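PDB 5SZR: protein Pcdhgb2 from Mus musculus, which probably acts as a calcium-dependent cell-adhesion protein that may help establish and maintain specific neuronal connections in the brain. Local coordinates for residues E121-I132 / Y165-E176. Residues are numbered along the deposited sequence; the frame is centred on the assembly and turned at random.
Sequences EDSPLGTVIALI and YKLVTDRTLDRE. With CA (calcium ion), chain M; CA (calcium ion), chain N.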
ATOM      1  N   GLU A 121      13.066   4.954   3.875  1.00 52.52           N
ATOM      2  CA  GLU A 121      11.937   5.778   4.290  1.00 51.77           C
ATOM      3  C   GLU A 121      12.009   6.186   5.756  1.00 49.00           C
ATOM      4  O   GLU A 121      11.303   7.112   6.163  1.00 48.74           O
ATOM      5  CB  GLU A 121      10.626   5.034   4.033  1.00 53.95           C
ATOM      6  CG  GLU A 121      10.401   3.837   4.934  1.00 51.84           C
ATOM      7  CD  GLU A 121       9.065   3.177   4.678  1.00 52.92           C
ATOM      8  OE1 GLU A 121       9.010   1.930   4.659  1.00 54.42           O
ATOM      9  OE2 GLU A 121       8.070   3.907   4.483  1.00 52.30           O
ATOM     10  N   ASP A 122      12.828   5.513   6.562  1.00 50.08           N
ATOM     11  CA  ASP A 122      12.977   5.866   7.966  1.00 53.25           C
ATOM     12  C   ASP A 122      14.215   6.723   8.214  1.00 51.65           C
ATOM     13  O   ASP A 122      14.644   6.864   9.364  1.00 50.08           O
ATOM     14  CB  ASP A 122      13.002   4.602   8.833  1.00 55.53           C
ATOM     15  CG  ASP A 122      14.204   3.714   8.554  1.00 62.35           C
ATOM     16  OD1 ASP A 122      14.552   2.897   9.431  1.00 67.83           O
ATOM     17  OD2 ASP A 122      14.800   3.829   7.464  1.00 63.00           O
ATOM     18  N   SER A 123      14.783   7.300   7.159  1.00 55.28           N
ATOM     19  CA  SER A 123      15.934   8.179   7.296  1.00 50.98           C
ATOM     20  C   SER A 123      15.623   9.309   8.275  1.00 49.20           C
ATOM     21  O   SER A 123      14.563   9.939   8.170  1.00 49.05           O
ATOM     22  CB  SER A 123      16.331   8.760   5.938  1.00 50.10           C
ATOM     23  OG  SER A 123      16.996   7.795   5.143  1.00 50.69           O
ATOM     24  N   PRO A 124      16.505   9.587   9.230  1.00 50.16           N
ATOM     25  CA  PRO A 124      16.262  10.695  10.158  1.00 53.12           C
ATOM     26  C   PRO A 124      16.234  12.034   9.432  1.00 54.62           C
ATOM     27  O   PRO A 124      16.731  12.184   8.311  1.00 50.52           O
ATOM     28  CB  PRO A 124      17.452  10.626  11.127  1.00 53.36           C
ATOM     29  CG  PRO A 124      18.151   9.339  10.837  1.00 52.76           C
ATOM     30  CD  PRO A 124      17.819   8.958   9.438  1.00 51.13           C
ATOM     31  N   LEU A 125      15.638  13.018  10.102  1.00 57.37           N
ATOM     32  CA  LEU A 125      15.726  14.399   9.649  1.00 60.54           C
ATOM     33  C   LEU A 125      17.184  14.820   9.521  1.00 61.43           C
ATOM     34  O   LEU A 125      18.002  14.551  10.405  1.00 63.87           O
ATOM     35  CB  LEU A 125      14.995  15.317  10.626  1.00 63.46           C
ATOM     36  CG  LEU A 125      13.507  15.012  10.764  1.00 67.56           C
ATOM     37  CD1 LEU A 125      12.811  16.039  11.643  1.00 70.23           C
ATOM     38  CD2 LEU A 125      12.888  14.972   9.387  1.00 68.40           C
ATOM     39  N   GLY A 126      17.507  15.472   8.414  1.00 59.03           N
ATOM     40  CA  GLY A 126      18.864  15.908   8.173  1.00 61.17           C
ATOM     41  C   GLY A 126      19.761  14.892   7.506  1.00 60.27           C
ATOM     42  O   GLY A 126      20.982  15.091   7.486  1.00 64.66           O
ATOM     43  N   THR A 127      19.203  13.814   6.964  1.00 54.51           N
ATOM     44  CA  THR A 127      20.007  12.836   6.246  1.00 53.67           C
ATOM     45  C   THR A 127      20.521  13.438   4.945  1.00 53.45           C
ATOM     46  O   THR A 127      19.783  14.115   4.223  1.00 53.83           O
ATOM     47  CB  THR A 127      19.184  11.577   5.960  1.00 55.72           C
ATOM     48  OG1 THR A 127      18.688  11.038   7.194  1.00 56.96           O
ATOM     49  CG2 THR A 127      20.034  10.521   5.267  1.00 56.17           C
ATOM     50  N   VAL A 128      21.797  13.195   4.653  1.00 53.64           N
ATOM     51  CA  VAL A 128      22.452  13.797   3.495  1.00 53.24           C
ATOM     52  C   VAL A 128      22.131  12.956   2.265  1.00 53.76           C
ATOM     53  O   VAL A 128      22.606  11.826   2.131  1.00 55.28           O
ATOM     54  CB  VAL A 128      23.963  13.913   3.706  1.00 52.94           C
ATOM     55  CG1 VAL A 128      24.621  14.498   2.464  1.00 54.25           C
ATOM     56  CG2 VAL A 128      24.251  14.767   4.926  1.00 53.68           C
ATOM     57  N   ILE A 129      21.329  13.510   1.359  1.00 54.26           N
ATOM     58  CA  ILE A 129      20.908  12.776   0.172  1.00 56.04           C
ATOM     59  C   ILE A 129      21.944  12.866  -0.935  1.00 57.40           C
ATOM     60  O   ILE A 129      22.217  11.875  -1.617  1.00 58.15           O
ATOM     61  CB  ILE A 129      19.544  13.298  -0.312  1.00 58.43           C
ATOM     62  CG1 ILE A 129      18.505  13.221   0.803  1.00 59.08           C
ATOM     63  CG2 ILE A 129      19.068  12.505  -1.518  1.00 58.75           C
ATOM     64  CD1 ILE A 129      17.168  13.743   0.371  1.00 61.39           C
ATOM     65  N   ALA A 130      22.527  14.044  -1.142  1.00 60.27           N
ATOM     66  CA  ALA A 130      23.410  14.243  -2.279  1.00 57.81           C
ATOM     67  C   ALA A 130      24.343  15.405  -1.988  1.00 58.26           C
ATOM     68  O   ALA A 130      24.032  16.294  -1.191  1.00 59.49           O
ATOM     69  CB  ALA A 130      22.614  14.500  -3.563  1.00 57.47           C
ATOM     70  N   LEU A 131      25.493  15.383  -2.651  1.00 57.33           N
ATOM     71  CA  LEU A 131      26.471  16.456  -2.576  1.00 56.72           C
ATOM     72  C   LEU A 131      26.435  17.245  -3.879  1.00 55.00           C
ATOM     73  O   LEU A 131      26.477  16.659  -4.967  1.00 52.77           O
ATOM     74  CB  LEU A 131      27.869  15.897  -2.307  1.00 57.84           C
ATOM     75  CG  LEU A 131      27.962  15.110  -0.997  1.00 56.60           C
ATOM     76  CD1 LEU A 131      29.342  14.496  -0.826  1.00 53.48           C
ATOM     77  CD2 LEU A 131      27.615  16.002   0.185  1.00 52.93           C
ATOM     78  N   ILE A 132      26.345  18.568  -3.761  1.00 56.97           N
ATOM     79  CA  ILE A 132      26.145  19.465  -4.893  1.00 60.37           C
ATOM     80  C   ILE A 132      27.346  20.397  -4.994  1.00 63.25           C
ATOM     81  O   ILE A 132      27.775  20.975  -3.989  1.00 63.90           O
ATOM     82  CB  ILE A 132      24.848  20.282  -4.739  1.00 63.42           C
ATOM     83  CG1 ILE A 132      23.658  19.371  -4.393  1.00 63.89           C
ATOM     84  CG2 ILE A 132      24.585  21.114  -5.984  1.00 64.94           C
ATOM     85  CD1 ILE A 132      23.356  18.321  -5.424  1.00 66.27           C
ATOM     86  N   TYR A 165      27.122  22.380  -1.604  1.00 63.67           N
ATOM     87  CA  TYR A 165      25.844  22.213  -0.932  1.00 62.06           C
ATOM     88  C   TYR A 165      25.637  20.756  -0.549  1.00 59.90           C
ATOM     89  O   TYR A 165      26.161  19.842  -1.192  1.00 56.50           O
ATOM     90  CB  TYR A 165      24.667  22.668  -1.810  1.00 62.21           C
ATOM     91  CG  TYR A 165      24.680  24.131  -2.202  1.00 64.82           C
ATOM     92  CD1 TYR A 165      24.000  25.080  -1.448  1.00 65.40           C
ATOM     93  CD2 TYR A 165      25.354  24.560  -3.336  1.00 65.58           C
ATOM     94  CE1 TYR A 165      23.998  26.410  -1.807  1.00 66.34           C
ATOM     95  CE2 TYR A 165      25.360  25.892  -3.702  1.00 68.52           C
ATOM     96  CZ  TYR A 165      24.679  26.814  -2.936  1.00 70.14           C
ATOM     97  OH  TYR A 165      24.686  28.148  -3.303  1.00 74.42           O
ATOM     98  N   LYS A 166      24.861  20.550   0.511  1.00 61.72           N
ATOM     99  CA  LYS A 166      24.345  19.238   0.874  1.00 62.29           C
ATOM    100  C   LYS A 166      22.830  19.290   0.759  1.00 62.02           C
ATOM    101  O   LYS A 166      22.190  20.159   1.360  1.00 64.70           O
ATOM    102  CB  LYS A 166      24.768  18.836   2.288  1.00 65.90           C
ATOM    103  CG  LYS A 166      26.243  18.527   2.424  1.00 70.90           C
ATOM    104  CD  LYS A 166      26.580  18.016   3.812  1.00 77.36           C
ATOM    105  CE  LYS A 166      28.087  17.949   4.021  1.00 84.39           C
ATOM    106  NZ  LYS A 166      28.439  17.355   5.340  1.00 91.06           N
ATOM    107  N   LEU A 167      22.268  18.384  -0.037  1.00 58.30           N
ATOM    108  CA  LEU A 167      20.822  18.217  -0.109  1.00 57.67           C
ATOM    109  C   LEU A 167      20.384  17.300   1.025  1.00 56.78           C
ATOM    110  O   LEU A 167      20.805  16.138   1.085  1.00 57.50           O
ATOM    111  CB  LEU A 167      20.415  17.640  -1.461  1.00 56.66           C
ATOM    112  CG  LEU A 167      18.911  17.483  -1.695  1.00 57.21           C
ATOM    113  CD1 LEU A 167      18.228  18.847  -1.688  1.00 58.44           C
ATOM    114  CD2 LEU A 167      18.642  16.750  -3.000  1.00 56.16           C
ATOM    115  N   VAL A 168      19.554  17.816   1.930  1.00 56.10           N
ATOM    116  CA  VAL A 168      19.178  17.085   3.130  1.00 57.57           C
ATOM    117  C   VAL A 168      17.660  17.012   3.246  1.00 58.53           C
ATOM    118  O   VAL A 168      16.928  17.855   2.722  1.00 58.64           O
ATOM    119  CB  VAL A 168      19.775  17.717   4.405  1.00 59.24           C
ATOM    120  CG1 VAL A 168      21.278  17.915   4.245  1.00 58.49           C
ATOM    121  CG2 VAL A 168      19.077  19.031   4.729  1.00 56.16           C
ATOM    122  N   THR A 169      17.195  15.975   3.945  1.00 58.88           N
ATOM    123  CA  THR A 169      15.791  15.872   4.315  1.00 58.31           C
ATOM    124  C   THR A 169      15.498  16.775   5.505  1.00 60.91           C
ATOM    125  O   THR A 169      16.325  16.922   6.409  1.00 63.90           O
ATOM    126  CB  THR A 169      15.421  14.436   4.681  1.00 58.98           C
ATOM    127  OG1 THR A 169      16.211  14.013   5.798  1.00 59.90           O
ATOM    128  CG2 THR A 169      15.652  13.492   3.518  1.00 58.21           C
ATOM    129  N   ASP A 170      14.315  17.387   5.497  1.00 61.90           N
ATOM    130  CA  ASP A 170      13.800  18.081   6.671  1.00 66.50           C
ATOM    131  C   ASP A 170      12.379  17.626   6.986  1.00 66.34           C
ATOM    132  O   ASP A 170      11.616  18.364   7.616  1.00 67.54           O
ATOM    133  CB  ASP A 170      13.852  19.599   6.485  1.00 72.05           C
ATOM    134  CG  ASP A 170      12.849  20.093   5.470  1.00 77.07           C
ATOM    135  OD1 ASP A 170      12.311  21.207   5.651  1.00 80.25           O
ATOM    136  OD2 ASP A 170      12.594  19.359   4.492  1.00 77.83           O
ATOM    137  N   ARG A 171      12.019  16.420   6.554  1.00 64.85           N
ATOM    138  CA  ARG A 171      10.674  15.888   6.696  1.00 65.68           C
ATOM    139  C   ARG A 171      10.774  14.371   6.741  1.00 61.48           C
ATOM    140  O   ARG A 171      11.583  13.779   6.022  1.00 59.83           O
ATOM    141  CB  ARG A 171       9.785  16.346   5.534  1.00 69.81           C
ATOM    142  CG  ARG A 171       8.332  15.928   5.621  1.00 74.16           C
ATOM    143  CD  ARG A 171       7.559  16.420   4.402  1.00 78.76           C
ATOM    144  NE  ARG A 171       7.624  17.873   4.261  1.00 82.98           N
ATOM    145  CZ  ARG A 171       7.110  18.552   3.240  1.00 84.95           C
ATOM    146  NH1 ARG A 171       6.490  17.911   2.259  1.00 86.05           N
ATOM    147  NH2 ARG A 171       7.215  19.872   3.201  1.00 86.47           N
ATOM    148  N   THR A 172       9.975  13.750   7.606  1.00 60.14           N
ATOM    149  CA  THR A 172       9.932  12.294   7.660  1.00 57.59           C
ATOM    150  C   THR A 172       9.353  11.739   6.367  1.00 57.46           C
ATOM    151  O   THR A 172       8.366  12.257   5.836  1.00 59.11           O
ATOM    152  CB  THR A 172       9.093  11.818   8.844  1.00 57.36           C
ATOM    153  OG1 THR A 172       7.891  12.593   8.911  1.00 58.67           O
ATOM    154  CG2 THR A 172       9.861  11.965  10.148  1.00 58.44           C
ATOM    155  N   LEU A 173       9.972  10.678   5.862  1.00 56.17           N
ATOM    156  CA  LEU A 173       9.555  10.073   4.610  1.00 56.60           C
ATOM    157  C   LEU A 173       8.568   8.939   4.870  1.00 59.86           C
ATOM    158  O   LEU A 173       8.383   8.482   6.001  1.00 60.75           O
ATOM    159  CB  LEU A 173      10.773   9.574   3.839  1.00 56.20           C
ATOM    160  CG  LEU A 173      11.783  10.689   3.517  1.00 56.90           C
ATOM    161  CD1 LEU A 173      13.153  10.120   3.194  1.00 49.94           C
ATOM    162  CD2 LEU A 173      11.278  11.553   2.372  1.00 52.61           C
ATOM    163  N   ASP A 174       7.915   8.489   3.796  1.00 60.42           N
ATOM    164  CA  ASP A 174       6.945   7.400   3.903  1.00 55.77           C
ATOM    165  C   ASP A 174       6.783   6.795   2.509  1.00 56.09           C
ATOM    166  O   ASP A 174       6.127   7.392   1.650  1.00 56.76           O
ATOM    167  CB  ASP A 174       5.617   7.892   4.458  1.00 56.04           C
ATOM    168  CG  ASP A 174       4.586   6.780   4.581  1.00 57.23           C
ATOM    169  OD1 ASP A 174       4.963   5.594   4.490  1.00 55.05           O
ATOM    170  OD2 ASP A 174       3.393   7.094   4.775  1.00 59.21           O
ATOM    171  N   ARG A 175       7.369   5.611   2.309  1.00 55.31           N
ATOM    172  CA  ARG A 175       7.284   4.951   1.010  1.00 56.54           C
ATOM    173  C   ARG A 175       5.839   4.656   0.636  1.00 57.71           C
ATOM    174  O   ARG A 175       5.460   4.760  -0.538  1.00 59.79           O
ATOM    175  CB  ARG A 175       8.097   3.657   1.016  1.00 55.22           C
ATOM    176  CG  ARG A 175       8.246   3.035  -0.361  1.00 57.89           C
ATOM    177  CD  ARG A 175       8.549   1.556  -0.278  1.00 59.84           C
ATOM    178  NE  ARG A 175       7.400   0.796   0.206  1.00 62.69           N
ATOM    179  CZ  ARG A 175       6.414   0.363  -0.573  1.00 66.65           C
ATOM    180  NH1 ARG A 175       6.438   0.614  -1.873  1.00 69.41           N
ATOM    181  NH2 ARG A 175       5.403  -0.325  -0.055  1.00 68.03           N
ATOM    182  N   GLU A 176       5.017   4.287   1.620  1.00 57.60           N
ATOM    183  CA  GLU A 176       3.630   3.941   1.337  1.00 59.95           C
ATOM    184  C   GLU A 176       2.830   5.131   0.815  1.00 63.83           C
ATOM    185  O   GLU A 176       1.799   4.929   0.164  1.00 67.36           O
ATOM    186  CB  GLU A 176       2.976   3.350   2.590  1.00 59.37           C
ATOM    187  CG  GLU A 176       3.328   1.880   2.848  1.00 58.43           C
ATOM    188  CD  GLU A 176       4.752   1.674   3.346  1.00 57.03           C
ATOM    189  OE1 GLU A 176       5.210   2.465   4.197  1.00 54.41           O
ATOM    190  OE2 GLU A 176       5.416   0.717   2.889  1.00 55.92           O
TER
HETATM  191 CA    CA M 710       6.012   3.950   5.786  1.00 54.11          CA
HETATM  192 CA    CA N 711       6.941   0.269   4.734  1.00 56.34          CA
HETATM  193  O   HOH W   1      13.974  12.695   7.065  1.00 49.32           O
HETATM  194  O   HOH W   2       6.376   5.973   7.011  1.00 51.19           O
HETATM  195  O   HOH W   3       3.762   3.690   6.868  1.00 47.48           O
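E121 and E176 share two calcium ions, and D174 joins them on one. E121 OE2 binds the chain M calcium at 2.4 Å, beside D174 OD1 and E176 OE1. E121 OE1 turns to the chain N calcium, which E176 grips with both carboxylate oxygens. Two waters and D210 complete the first ion; D207, V208, D210 and D243 complete the second.

The backbone N of R175 donates to E121 OE2 (2.8 Å), from above the carboxylate plane. Two calcium bonds and this N-H together limit rotation of the E121 carboxylate. The E121 chain runs extended beyond CG (chi2 177°), which carries the carboxylate across to the ions. R175 NH2 makes a salt bridge to E176 OE2 (3.1 Å), on the anti side and 29° out of the carboxylate plane. R175 NE also bonds D207.

Further along, T169 organises the type II turn P124-T127. G126 N donates to T169 O (2.7 Å). The T127 N-H is shared between T169 OG1 and, within the turn, P124 O. Water 1 ties T169 OG1 to S123 O and R171 O. L125 CD2 lies against the backbone of R171, 3.3 Å from its N.

Beyond the turn, strands 128-132 and 165-169 pair antiparallel. I129 and A130 both face L167 in a classic beta bulge: I129 N donates to L167 O (2.7 Å), and L167 N to A130 O. The I129 and T169 side chains cross at about a right angle, with I129 CD1 3.5 Å from T169 CG2. On the face of V128 and V168, the L131 and K166 side chains lie side by side.

Strands 109-113 and 155-159 flank this pair. Together they form one sheet of a cadherin repeat, whose loops lead into the calcium-bound junction with the next repeat.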